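Local coordinates for protein pyrethroid hydrolase (Sphingobium faniae, PDB 5Y5R) that hydrolyses the ester bond of pyrethroid insecticides such as cypermethrin and permethrin, releasing the alcohol and the cyclopropanecarboxylic acid, at residues 71-76 with 245-250; 141-144 with 150-153; 198-201 with 206-209; 226-229 with 234-237. One frame throughout, in Å; residues are numbered along the deposited sequence.

Contact 1 (71-76 with 245-250)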
loop_
_atom_site.group_PDB
_atom_site.type_symbol
_atom_site.label_atom_id
_atom_site.label_comp_id
_atom_site.label_asym_id
_atom_site.label_seq_id
_atom_site.Cartn_x
_atom_site.Cartn_y
_atom_site.Cartn_z
ATOM N N GLN A 71 19.072 -6.381 3.590
ATOM C CA GLN A 71 17.661 -6.463 3.949
ATOM C C GLN A 71 16.883 -5.306 3.337
ATOM O O GLN A 71 17.446 -4.258 3.033
ATOM C CB GLN A 71 17.488 -6.419 5.463
ATOM C CG GLN A 71 18.249 -7.500 6.147
ATOM C CD GLN A 71 17.513 -8.796 6.099
ATOM O OE1 GLN A 71 16.604 -9.049 6.894
ATOM N NE2 GLN A 71 17.868 -9.624 5.122
ATOM N N SER A 72 15.560 -5.488 3.212
ATOM C CA SER A 72 14.678 -4.499 2.604
ATOM C C SER A 72 13.551 -4.049 3.529
ATOM O O SER A 72 12.984 -4.835 4.292
ATOM C CB SER A 72 14.032 -5.039 1.335
ATOM O OG SER A 72 14.998 -5.283 0.328
ATOM N N ILE A 73 13.127 -2.806 3.335
ATOM C CA ILE A 73 11.905 -2.295 3.938
ATOM C C ILE A 73 10.821 -2.332 2.865
ATOM O O ILE A 73 11.026 -1.860 1.738
ATOM C CB ILE A 73 12.099 -0.865 4.477
ATOM C CG1 ILE A 73 13.277 -0.795 5.458
ATOM C CG2 ILE A 73 10.833 -0.395 5.164
ATOM C CD1 ILE A 73 13.030 -1.428 6.839
ATOM N N LEU A 74 9.671 -2.901 3.208
ATOM C CA LEU A 74 8.521 -2.957 2.315
ATOM C C LEU A 74 7.482 -1.988 2.825
ATOM O O LEU A 74 7.114 -2.035 4.012
ATOM C CB LEU A 74 7.929 -4.366 2.253
ATOM C CG LEU A 74 8.812 -5.492 1.741
ATOM C CD1 LEU A 74 7.932 -6.712 1.438
ATOM C CD2 LEU A 74 9.593 -4.980 0.524
ATOM N N LEU A 75 7.028 -1.102 1.943
ATOM C CA LEU A 75 5.961 -0.165 2.245
ATOM C C LEU A 75 4.802 -0.423 1.293
ATOM O O LEU A 75 4.996 -0.544 0.071
ATOM C CB LEU A 75 6.413 1.295 2.125
ATOM C CG LEU A 75 5.392 2.374 2.507
ATOM C CD1 LEU A 75 6.122 3.601 3.081
ATOM C CD2 LEU A 75 4.504 2.830 1.311
ATOM N N GLY A 76 3.624 -0.519 1.855
ATOM C CA GLY A 76 2.402 -0.621 1.077
ATOM C C GLY A 76 1.525 0.583 1.348
ATOM O O GLY A 76 1.416 1.027 2.486
ATOM N N ALA A 245 12.587 6.659 6.755
ATOM C CA ALA A 245 14.031 6.459 6.910
ATOM C C ALA A 245 14.413 6.180 8.375
ATOM O O ALA A 245 15.271 5.321 8.648
ATOM C CB ALA A 245 14.778 7.659 6.322
ATOM N N ASP A 246 13.772 6.865 9.331
ATOM C CA ASP A 246 14.016 6.567 10.750
ATOM C C ASP A 246 13.662 5.121 11.084
ATOM O O ASP A 246 14.319 4.496 11.919
ATOM C CB ASP A 246 13.239 7.529 11.641
ATOM C CG ASP A 246 13.674 8.952 11.441
ATOM O OD1 ASP A 246 14.756 9.124 10.844
ATOM O OD2 ASP A 246 12.948 9.893 11.837
ATOM N N PHE A 247 12.584 4.590 10.485
ATOM C CA PHE A 247 12.255 3.179 10.650
ATOM C C PHE A 247 13.308 2.291 10.005
ATOM O O PHE A 247 13.765 1.317 10.607
ATOM C CB PHE A 247 10.858 2.893 10.068
ATOM C CG PHE A 247 10.388 1.462 10.248
ATOM C CD1 PHE A 247 10.094 0.966 11.509
ATOM C CD2 PHE A 247 10.185 0.635 9.146
ATOM C CE1 PHE A 247 9.657 -0.349 11.678
ATOM C CE2 PHE A 247 9.739 -0.669 9.303
ATOM C CZ PHE A 247 9.476 -1.164 10.576
ATOM N N ALA A 248 13.702 2.603 8.771
ATOM C CA ALA A 248 14.673 1.755 8.092
ATOM C C ALA A 248 15.991 1.711 8.847
ATOM O O ALA A 248 16.649 0.661 8.880
ATOM C CB ALA A 248 14.905 2.258 6.676
ATOM N N ASP A 249 16.357 2.825 9.502
ATOM C CA ASP A 249 17.633 2.920 10.225
ATOM C C ASP A 249 17.718 1.924 11.374
ATOM O O ASP A 249 18.821 1.498 11.748
ATOM C CB ASP A 249 17.833 4.329 10.786
ATOM C CG ASP A 249 18.167 5.379 9.721
ATOM O OD1 ASP A 249 18.341 5.062 8.508
ATOM O OD2 ASP A 249 18.205 6.565 10.129
ATOM N N ALA A 250 16.585 1.603 11.993
ATOM C CA ALA A 250 16.542 0.654 13.097
ATOM C C ALA A 250 15.106 0.209 13.316
ATOM O O ALA A 250 14.451 0.706 14.237
ATOM C CB ALA A 250 17.070 1.273 14.390
#

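Contact 2 (141-144 with 150-153). With 8NL ((2-methyl-3-phenyl-phenyl)methyl (1~{S})-3-[(~{E})-2-chloranyl-3,3,3-tris(fluoranyl)prop-1-enyl]-2,2-dimethyl-cyclopropane-1-carboxylate), chain G.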
loop_
_atom_site.group_PDB
_atom_site.type_symbol
_atom_site.label_atom_id
_atom_site.label_comp_id
_atom_site.label_asym_id
_atom_site.label_seq_id
_atom_site.Cartn_x
_atom_site.Cartn_y
_atom_site.Cartn_z
ATOM N N LEU A 141 -12.136 -3.550 -11.298
ATOM C CA LEU A 141 -12.699 -2.364 -10.680
ATOM C C LEU A 141 -12.192 -1.167 -11.453
ATOM O O LEU A 141 -11.024 -1.128 -11.850
ATOM C CB LEU A 141 -12.304 -2.217 -9.211
ATOM C CG LEU A 141 -12.686 -3.275 -8.181
ATOM C CD1 LEU A 141 -12.073 -2.876 -6.854
ATOM C CD2 LEU A 141 -14.155 -3.406 -8.041
ATOM N N GLN A 142 -13.063 -0.192 -11.643
ATOM C CA GLN A 142 -12.773 0.983 -12.446
ATOM C C GLN A 142 -13.443 2.187 -11.822
ATOM O O GLN A 142 -14.599 2.091 -11.403
ATOM C CB GLN A 142 -13.298 0.788 -13.865
ATOM C CG GLN A 142 -13.304 2.071 -14.677
ATOM C CD GLN A 142 -13.536 1.851 -16.161
ATOM O OE1 GLN A 142 -13.506 0.722 -16.656
ATOM N NE2 GLN A 142 -13.786 2.932 -16.869
ATOM N N ALA A 143 -12.759 3.330 -11.830
ATOM C CA ALA A 143 -13.328 4.542 -11.240
ATOM C C ALA A 143 -14.547 5.034 -12.016
ATOM O O ALA A 143 -14.719 4.777 -13.217
ATOM C CB ALA A 143 -12.282 5.654 -11.155
ATOM N N ASP A 144 -15.433 5.704 -11.307
ATOM C CA ASP A 144 -16.610 6.292 -11.927
ATOM C C ASP A 144 -16.262 7.633 -12.583
ATOM O O ASP A 144 -16.325 8.687 -11.949
ATOM C CB ASP A 144 -17.696 6.440 -10.876
ATOM C CG ASP A 144 -18.934 7.067 -11.406
ATOM O OD1 ASP A 144 -19.025 7.294 -12.639
ATOM O OD2 ASP A 144 -19.836 7.321 -10.570
ATOM N N ARG A 150 -15.500 14.792 -7.779
ATOM C CA ARG A 150 -15.623 13.920 -6.614
ATOM C C ARG A 150 -14.423 12.986 -6.497
ATOM O O ARG A 150 -13.914 12.749 -5.395
ATOM C CB ARG A 150 -16.909 13.105 -6.718
ATOM C CG ARG A 150 -17.357 12.509 -5.443
ATOM C CD ARG A 150 -17.800 13.574 -4.479
ATOM N NE ARG A 150 -17.993 13.004 -3.152
ATOM C CZ ARG A 150 -17.495 13.542 -2.047
ATOM N NH1 ARG A 150 -16.823 14.671 -2.137
ATOM N NH2 ARG A 150 -17.686 12.965 -0.871
ATOM N N LEU A 151 -13.977 12.418 -7.624
ATOM C CA LEU A 151 -12.832 11.521 -7.598
ATOM C C LEU A 151 -11.598 12.241 -7.107
ATOM O O LEU A 151 -10.814 11.681 -6.331
ATOM C CB LEU A 151 -12.545 10.932 -8.982
ATOM C CG LEU A 151 -13.507 9.920 -9.570
ATOM C CD1 LEU A 151 -13.138 9.629 -11.040
ATOM C CD2 LEU A 151 -13.473 8.651 -8.714
ATOM N N ARG A 152 -11.397 13.479 -7.581
ATOM C CA ARG A 152 -10.227 14.261 -7.187
ATOM C C ARG A 152 -10.273 14.620 -5.710
ATOM O O ARG A 152 -9.302 14.392 -4.966
ATOM C CB ARG A 152 -10.140 15.555 -7.993
ATOM C CG ARG A 152 -8.835 16.338 -7.702
ATOM C CD ARG A 152 -8.973 17.806 -8.042
ATOM N NE ARG A 152 -9.934 18.555 -7.217
ATOM C CZ ARG A 152 -9.647 19.077 -6.016
ATOM N NH1 ARG A 152 -8.427 18.943 -5.508
ATOM N NH2 ARG A 152 -10.552 19.777 -5.346
ATOM N N GLU A 153 -11.396 15.195 -5.268
ATOM C CA GLU A 153 -11.433 15.688 -3.898
ATOM C C GLU A 153 -11.387 14.560 -2.888
ATOM O O GLU A 153 -11.010 14.808 -1.738
ATOM C CB GLU A 153 -12.650 16.558 -3.616
ATOM C CG GLU A 153 -13.962 15.923 -3.849
ATOM C CD GLU A 153 -15.086 16.935 -3.891
ATOM O OE1 GLU A 153 -14.839 18.151 -4.057
ATOM O OE2 GLU A 153 -16.231 16.516 -3.704
HETATM C C 8NL G . -7.805 4.463 -6.430
HETATM C C8 8NL G . -7.286 7.221 -9.360
HETATM C C9 8NL G . -8.013 7.448 -10.524
HETATM C C10 8NL G . -9.398 7.534 -10.479
HETATM C C11 8NL G . -10.000 7.387 -9.231
HETATM C C12 8NL G . -9.253 7.162 -8.075
HETATM C C13 8NL G . -5.834 4.296 -4.117
HETATM O O 8NL G . -6.978 3.809 -3.375
HETATM CL CL 8NL G . -12.701 0.048 -1.332
HETATM C C21 8NL G . -11.095 0.508 -1.905
HETATM C C22 8NL G . -10.915 0.705 -3.391
HETATM F F2 8NL G . -10.822 2.003 -3.624
HETATM F F1 8NL G . -9.857 0.083 -3.874
HETATM F F 8NL G . -11.983 0.216 -3.984
HETATM C C20 8NL G . -10.113 0.716 -1.027
HETATM C C16 8NL G . -8.715 1.080 -1.478
HETATM C C17 8NL G . -7.982 1.565 -0.232
HETATM C C18 8NL G . -7.240 0.241 -0.130
HETATM C C19 8NL G . -8.915 1.866 0.953
HETATM C C15 8NL G . -8.140 2.493 -1.471
HETATM C C14 8NL G . -7.012 2.600 -2.501
HETATM O O1 8NL G . -6.205 1.679 -2.636
HETATM C C2 8NL G . -6.018 5.512 -5.040
HETATM C C3 8NL G . -5.182 6.593 -4.787
HETATM C C4 8NL G . -5.235 7.763 -5.544
HETATM C C5 8NL G . -6.116 7.858 -6.617
HETATM C C6 8NL G . -6.978 6.811 -6.918
HETATM C C1 8NL G . -6.918 5.626 -6.131
HETATM C C7 8NL G . -7.877 7.055 -8.119
#

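Contact 3 (198-201 with 206-209)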
loop_
_atom_site.group_PDB
_atom_site.type_symbol
_atom_site.label_atom_id
_atom_site.label_comp_id
_atom_site.label_asym_id
_atom_site.label_seq_id
_atom_site.Cartn_x
_atom_site.Cartn_y
_atom_site.Cartn_z
ATOM N N GLU A 198 -0.575 6.304 10.045
ATOM C CA GLU A 198 -1.949 6.727 9.854
ATOM C C GLU A 198 -1.957 8.053 9.122
ATOM O O GLU A 198 -1.112 8.919 9.366
ATOM C CB GLU A 198 -2.693 6.940 11.188
ATOM C CG GLU A 198 -2.550 5.913 12.264
ATOM C CD GLU A 198 -3.201 6.381 13.590
ATOM O OE1 GLU A 198 -3.036 7.557 13.982
ATOM O OE2 GLU A 198 -3.883 5.579 14.236
ATOM N N ALA A 199 -2.953 8.223 8.269
ATOM C CA ALA A 199 -3.307 9.499 7.651
ATOM C C ALA A 199 -4.570 9.979 8.363
ATOM O O ALA A 199 -5.644 9.400 8.162
ATOM C CB ALA A 199 -3.522 9.327 6.151
ATOM N N LEU A 200 -4.425 10.975 9.257
ATOM C CA LEU A 200 -5.508 11.344 10.171
ATOM C C LEU A 200 -6.783 11.802 9.455
ATOM O O LEU A 200 -7.891 11.576 9.967
ATOM C CB LEU A 200 -5.036 12.421 11.128
ATOM C CG LEU A 200 -3.928 11.898 12.046
ATOM C CD1 LEU A 200 -3.284 13.022 12.867
ATOM C CD2 LEU A 200 -4.508 10.830 12.956
ATOM N N ASP A 201 -6.668 12.471 8.306
ATOM C CA ASP A 201 -7.850 13.032 7.656
ATOM C C ASP A 201 -8.279 12.233 6.429
ATOM O O ASP A 201 -8.917 12.783 5.532
ATOM C CB ASP A 201 -7.644 14.502 7.288
ATOM C CG ASP A 201 -7.290 15.366 8.500
ATOM O OD1 ASP A 201 -7.432 14.870 9.639
ATOM O OD2 ASP A 201 -6.905 16.554 8.328
ATOM N N PRO A 206 -11.139 5.592 6.597
ATOM C CA PRO A 206 -11.269 6.490 7.757
ATOM C C PRO A 206 -10.342 6.091 8.902
ATOM O O PRO A 206 -9.950 4.930 9.044
ATOM C CB PRO A 206 -12.749 6.341 8.153
ATOM C CG PRO A 206 -13.421 5.802 6.902
ATOM C CD PRO A 206 -12.413 4.948 6.233
ATOM N N ILE A 207 -9.946 7.081 9.702
ATOM C CA ILE A 207 -9.001 6.789 10.789
ATOM C C ILE A 207 -9.567 5.758 11.758
ATOM O O ILE A 207 -8.824 4.976 12.334
ATOM C CB ILE A 207 -8.602 8.076 11.535
ATOM C CG1 ILE A 207 -7.425 7.790 12.483
ATOM C CG2 ILE A 207 -9.777 8.579 12.294
ATOM C CD1 ILE A 207 -6.269 7.136 11.800
ATOM N N ALA A 208 -10.887 5.698 11.919
ATOM C CA ALA A 208 -11.484 4.660 12.760
ATOM C C ALA A 208 -11.192 3.271 12.213
ATOM O O ALA A 208 -10.932 2.335 12.977
ATOM C CB ALA A 208 -12.980 4.881 12.888
ATOM N N VAL A 209 -11.275 3.104 10.884
ATOM C CA VAL A 209 -10.968 1.811 10.281
ATOM C C VAL A 209 -9.489 1.502 10.377
ATOM O O VAL A 209 -9.089 0.358 10.619
ATOM C CB VAL A 209 -11.439 1.792 8.824
ATOM C CG1 VAL A 209 -10.986 0.520 8.174
ATOM C CG2 VAL A 209 -12.937 1.877 8.814
HETATM O O HOH W 1 -10.468 9.869 9.128
#

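Contact 4 (226-229 with 234-237)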
loop_
_atom_site.group_PDB
_atom_site.type_symbol
_atom_site.label_atom_id
_atom_site.label_comp_id
_atom_site.label_asym_id
_atom_site.label_seq_id
_atom_site.Cartn_x
_atom_site.Cartn_y
_atom_site.Cartn_z
ATOM N N LEU A 226 0.188 11.058 10.735
ATOM C CA LEU A 226 0.420 12.190 9.859
ATOM C C LEU A 226 -0.884 12.946 9.670
ATOM O O LEU A 226 -1.942 12.312 9.572
ATOM C CB LEU A 226 0.918 11.729 8.492
ATOM C CG LEU A 226 2.213 10.958 8.345
ATOM C CD1 LEU A 226 2.418 10.720 6.842
ATOM C CD2 LEU A 226 3.389 11.707 8.967
ATOM N N PRO A 227 -0.855 14.353 9.622
ATOM C CA PRO A 227 -2.078 15.151 9.415
ATOM C C PRO A 227 -2.455 15.309 7.938
ATOM O O PRO A 227 -2.571 16.421 7.423
ATOM C CB PRO A 227 -1.693 16.487 10.051
ATOM C CG PRO A 227 -0.200 16.588 9.788
ATOM C CD PRO A 227 0.346 15.195 9.765
ATOM N N ALA A 228 -2.687 14.185 7.253
ATOM C CA ALA A 228 -2.891 14.159 5.804
ATOM C C ALA A 228 -4.147 13.367 5.426
ATOM O O ALA A 228 -4.617 12.520 6.183
ATOM C CB ALA A 228 -1.692 13.536 5.110
ATOM N N SER A 229 -4.653 13.591 4.210
ATOM C CA SER A 229 -5.726 12.724 3.726
ATOM C C SER A 229 -5.107 11.549 2.992
ATOM O O SER A 229 -4.016 11.109 3.364
ATOM C CB SER A 229 -6.754 13.456 2.854
ATOM O OG SER A 229 -6.181 14.202 1.808
ATOM N N TYR A 234 1.877 12.689 -1.712
ATOM C CA TYR A 234 1.706 13.942 -2.439
ATOM C C TYR A 234 1.814 15.172 -1.544
ATOM O O TYR A 234 2.352 16.192 -1.970
ATOM C CB TYR A 234 0.362 13.976 -3.160
ATOM C CG TYR A 234 0.212 13.073 -4.364
ATOM C CD1 TYR A 234 1.308 12.640 -5.115
ATOM C CD2 TYR A 234 -1.067 12.650 -4.751
ATOM C CE1 TYR A 234 1.125 11.782 -6.241
ATOM C CE2 TYR A 234 -1.263 11.835 -5.841
ATOM C CZ TYR A 234 -0.208 11.397 -6.585
ATOM O OH TYR A 234 -0.505 10.566 -7.637
ATOM N N SER A 235 1.249 15.153 -0.337
ATOM C CA SER A 235 1.158 16.407 0.407
ATOM C C SER A 235 2.304 16.642 1.377
ATOM O O SER A 235 2.602 17.804 1.648
ATOM C CB SER A 235 -0.166 16.514 1.166
ATOM O OG SER A 235 -0.344 15.392 1.967
HETATM N N MSE A 236 2.949 15.603 1.912
HETATM C CA MSE A 236 4.121 15.842 2.780
HETATM C C MSE A 236 5.219 14.800 2.596
HETATM O O MSE A 236 5.559 14.060 3.525
HETATM C CB MSE A 236 3.675 15.884 4.244
HETATM C CG MSE A 236 2.633 14.823 4.540
HETATM SE SE MSE A 236 1.798 15.059 6.319
HETATM C CE MSE A 236 0.553 16.462 6.009
ATOM N N PRO A 237 5.788 14.756 1.395
ATOM C CA PRO A 237 6.849 13.774 1.127
ATOM C C PRO A 237 8.007 13.851 2.101
ATOM O O PRO A 237 8.581 12.810 2.438
ATOM C CB PRO A 237 7.319 14.141 -0.296
ATOM C CG PRO A 237 6.930 15.574 -0.455
ATOM C CD PRO A 237 5.622 15.719 0.294
#

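Contact 1 (71-76 with 245-250)
Phe247 presents the edge of its ring to Ile73: CG2 of Ile73 lies near the ring plane, 4.2 Å from CD2 of Phe247. The side chains cross obliquely, and CD1 of Ile73 approaches the neighbouring CE2 from off one face, outside the rim. A chi1 of -177°, placing CG opposite the backbone N, swings the Phe247 ring off the helix to strand 71-77. The rest of the isoleucine meets Ala248. Its CG1 is 3.7 Å from Ala248 CB, while its CD1 reaches Ala248 CA at 3.8 Å, a spacing that brings the helix backbone into the interface. The CA atoms of Ile73 and Ala248 are only 6.4 Å apart, consistent with so small a residue at this point of the helix. Strand 71-77 is an inner strand of the parallel sheet of the alpha/beta hydrolase fold, and helix 237-249, the last helix of the chain, packs on it here. The strand leads to Gly76 and Ser78 in a GxSxG sequence that fits a nucleophile elbow. Ile99 on strand 95-101 touches both Ile73 and Phe247, and Val3 and Ile6 of strand 3-9 also touch Ile73. At the helix end, Arg29 forms salt bridges with Asp246 and Asp249.

Contact 2 (141-144 with 150-153)
Ala143 and Leu151 touch each other and also converge on one atom of the bound pyrethroid 8NL, making the protein contact a piece of pocket wall. Ala143 CB is 3.5 Å from C11 of the ligand's terminal phenyl ring, and Leu151 CD2 is 3.7 Å from the same carbon. The two methyls lie on opposite sides of the ring's mean plane, bracketing that margin of the phenyl group, and stand 4.0 Å apart as measured from Ala143 CB to Leu151 CD2. The other branch of the leucine does different work: Leu151 CD1 rests 3.4 Å from Asp144 O, a van der Waals approach of a methyl to a carbonyl oxygen. Leu151 can serve both partners because CG is anti to its carbonyl carbon (chi1 -70°), which sends the forked end toward the strand. Replacing Leu151 by an alanine removes both branches, which would probably strip the phenyl ring of one flank and open a gap between helix and strand. The carboxylate of Asp144 turns elsewhere, to a salt bridge with Arg147 and a hydrogen bond with Ser146. The ester end of 8NL is far from this wall, hydrogen-bonded to Ser78, His230 and Ala12; the side chains of Leu151 and His230 are about 11 Å apart. Strand 140-143 is the middle one of a small antiparallel sheet, between 132-135 and 174-175, which in sequence comes between strands 95-101 and 194-199 of the main sheet. Ile132 of the first edge strand touches Ala143, and Leu131, ending helix 126-131, packs against Leu151 of helix 148-155.

Contact 3 (198-201 with 206-209)
Ile207, which follows the N-cap Pro206 of helix 207-216, meets Glu198 and Leu200. The backbone N of Ile207 donates to a water at 2.9 Å, and that water donates in turn to Leu200 O at 3.2 Å, so the first turn of the helix is tied through solvent to the residue just past the strand. CB of Ile207 lies 3.9 Å from Leu200 O, and CG1 packs on Leu200 CD2 at 4.2 Å. Farther out, CG1 anti to the backbone N (chi1 -169°) carries CD1 across Glu198. This methyl is 3.6 Å from Glu198 CB and also 3.6 Å from Glu198 CD, standing almost perpendicularly above the flat of the carboxylate. The acid's oxygens are engaged beyond the pair: Arg211 makes a salt bridge to OE2, and Ser225 hydrogen-bonds OE1. With an alanine at Glu198, the Arg211 charge would probably lose its mate and the Ile207 methyl the carboxylate that covers it. Past Ala208 and Val209, Gln210 accepts a hydrogen bond from Ala199 N. The pair thus joins strand and helix of the beta-alpha-beta unit 194-199, 207-216, 222-226, flanking the loop with Asp202, probably the charge-relay acid of this alpha/beta hydrolase.

Contact 4 (226-229 with 234-237)
Met236, present as selenomethionine, lays its bent end obliquely across Pro227 and up to Ala228. SE is 3.7 Å from CD of the Pro227 ring and 4.1 Å from Leu226 CB, so the heavy atom lies against the bend where the strand ends. The terminal methyl continues past it: CE comes within 3.4 Å of Pro227 O and packs on Ala228 CB at 3.8 Å. Two torsions explain the path. CG sits between the backbone N and the carbonyl carbon (chi1 40°), and the chain then folds at its last bond (chi3 78°), turning CE toward the carbonyl side of Pro227. Pro227 is the centre of an inverse gamma turn, closed by a weak hydrogen bond from Ala228 N to Leu226 O at 3.1 Å. Ala228 directs its CB toward segment 234-237, where besides CE it meets Ser235, whose OG is 3.9 Å from it. That hydroxyl is hydrogen-bonded to Asp158; OD1 of the same aspartate also takes the backbone N of Ser229, binding both segments to one carboxylate oxygen. Met236 is where helix 232-235 ends and the N-cap of the following helix 237-249. The enclosed loop carries His230, probably the charge-relay histidine, directly after Ser229, with its side chain about 8 Å from that of Ala228. This is the histidine loop that follows the last strand of the alpha/beta hydrolase fold.

From the N terminus, residues 71-76 open contact 1, which closes only at 245-250 near the modelled end of the chain; the other three are nested inside that long loop. They follow in series without crossing: contact 2 shuts a short strand-to-helix loop by the ligand's phenyl ring, contact 3 the loop bearing Asp202, and contact 4 the loop bearing His230. Contacts 1 and 2 lie on opposite sides of the chain's centre, their centres 31 Å apart. Contacts 3 and 4 touch, since Glu198 O to Leu226 N (2.9 Å) is a probable hydrogen bond between neighbouring strands. Contact 1 joins the same sheet to helix 237-249, which directly follows helix 232-235 of contact 4.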